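Putative epimerase (Burkholderia cenocepacia, PDB 4LW8) is a putative NAD(P)-dependent sugar epimerase or dehydratase of the Rossmann-fold epimerase family, probably acting in lipopolysaccharide O-antigen biosynthesis. Local coordinates at residues Y188-G192 with W314-A318. Numbering follows the deposited sequence.
Sequences YTGVG and WMVDA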
# COMPACT_ATOMS: atom_id res chain seq x y z
N TYR A 188 -8.89 -8.14 -19.23
CA TYR A 188 -8.55 -8.47 -20.60
C TYR A 188 -8.25 -9.94 -20.74
O TYR A 188 -7.93 -10.63 -19.75
CB TYR A 188 -7.38 -7.62 -21.10
CG TYR A 188 -6.05 -7.83 -20.39
CD1 TYR A 188 -5.11 -8.74 -20.89
CD2 TYR A 188 -5.71 -7.10 -19.25
CE1 TYR A 188 -3.88 -8.92 -20.26
CE2 TYR A 188 -4.48 -7.28 -18.62
CZ TYR A 188 -3.57 -8.19 -19.13
OH TYR A 188 -2.35 -8.36 -18.52
N THR A 189 -8.36 -10.43 -21.96
CA THR A 189 -8.28 -11.86 -22.18
C THR A 189 -7.82 -12.13 -23.61
O THR A 189 -7.58 -11.20 -24.37
CB THR A 189 -9.63 -12.56 -21.91
OG1 THR A 189 -9.43 -13.97 -21.84
CG2 THR A 189 -10.64 -12.25 -23.03
N GLY A 190 -7.66 -13.40 -23.95
CA GLY A 190 -7.19 -13.76 -25.27
C GLY A 190 -6.63 -15.16 -25.24
O GLY A 190 -6.66 -15.82 -24.20
N VAL A 191 -6.12 -15.63 -26.38
CA VAL A 191 -5.59 -16.98 -26.49
C VAL A 191 -4.38 -17.17 -25.56
O VAL A 191 -3.43 -16.38 -25.61
CB VAL A 191 -5.19 -17.31 -27.95
CG1 VAL A 191 -4.38 -18.62 -28.03
CG2 VAL A 191 -6.42 -17.38 -28.83
N GLY A 192 -4.45 -18.20 -24.71
CA GLY A 192 -3.36 -18.51 -23.80
C GLY A 192 -3.63 -18.18 -22.33
O GLY A 192 -2.88 -18.60 -21.45
N TRP A 314 -11.73 -15.78 -31.87
CA TRP A 314 -10.31 -16.06 -31.88
C TRP A 314 -9.97 -17.14 -30.86
O TRP A 314 -9.29 -18.12 -31.18
CB TRP A 314 -9.55 -14.76 -31.60
CG TRP A 314 -8.06 -14.86 -31.42
CD1 TRP A 314 -7.18 -15.51 -32.24
CD2 TRP A 314 -7.28 -14.23 -30.41
NE1 TRP A 314 -5.89 -15.34 -31.78
CE2 TRP A 314 -5.93 -14.56 -30.66
CE3 TRP A 314 -7.59 -13.43 -29.31
CZ2 TRP A 314 -4.89 -14.11 -29.84
CZ3 TRP A 314 -6.55 -12.98 -28.50
CH2 TRP A 314 -5.22 -13.33 -28.76
N MET A 315 -10.48 -16.98 -29.64
CA MET A 315 -10.22 -17.92 -28.55
C MET A 315 -10.91 -19.28 -28.77
O MET A 315 -10.31 -20.34 -28.51
CB MET A 315 -10.67 -17.31 -27.21
CG MET A 315 -9.87 -16.04 -26.83
SD MET A 315 -10.60 -15.08 -25.48
CE MET A 315 -10.52 -16.23 -24.11
N VAL A 316 -12.16 -19.27 -29.21
CA VAL A 316 -12.88 -20.51 -29.48
C VAL A 316 -12.15 -21.30 -30.57
O VAL A 316 -11.91 -22.50 -30.42
CB VAL A 316 -14.34 -20.27 -29.92
CG1 VAL A 316 -14.94 -21.56 -30.50
CG2 VAL A 316 -15.18 -19.77 -28.74
N ASP A 317 -11.79 -20.62 -31.65
CA ASP A 317 -11.09 -21.26 -32.76
C ASP A 317 -9.77 -21.88 -32.31
O ASP A 317 -9.43 -22.98 -32.71
CB ASP A 317 -10.83 -20.27 -33.90
CG ASP A 317 -12.10 -19.86 -34.62
OD1 ASP A 317 -13.12 -20.56 -34.49
OD2 ASP A 317 -12.06 -18.84 -35.35
N ALA A 318 -9.03 -21.17 -31.47
CA ALA A 318 -7.76 -21.68 -30.98
C ALA A 318 -7.99 -22.92 -30.12
O ALA A 318 -7.22 -23.87 -30.20
CB ALA A 318 -7.01 -20.62 -30.19
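Start at Tyr188, near the end of strand 180-189: it does not touch the helix, and its hydroxyl is hydrogen-bonded to Thr30. The helix first matters at Thr189, still paired through its backbone with Ser225 and Val227. Thr189 OG1 sits 3.4 Å from Met315 CE, a van der Waals touch; the hydroxyl's hydrogen bond goes to Gln193. Next, Gly190 lets the chain slip in close. Gly190 CA lies 3.4 Å from Trp314 CZ3 and 3.7 Å from Met315 SD; a CB here would collide with the indole, and the backbone angles alone already call for glycine. Val191 then makes the main contact. Val191 CG2 packs over one face of Trp314, 3.5 Å from the centroid of the five-membered ring and 16° off the normal, a CH-pi contact. The same Val191 CG2 is 3.6 Å from Ala318 CB, one helical turn on, and 4.2 Å from Met315 CG, so it is held among three side chains of helix 308-321. Trp314 also makes a cation-pi contact with Arg228, while Met315 reaches Pro200 and Val203 of helix 198-207. The contact thus packs the C-terminal helix on the loop leaving a strand of the Rossmann-type sheet. With no polar bond between the two segments, their fit rests on shape and apolar burial: glycine is needed for the close approach to the indole, and the Val191 methyl covers the ring face.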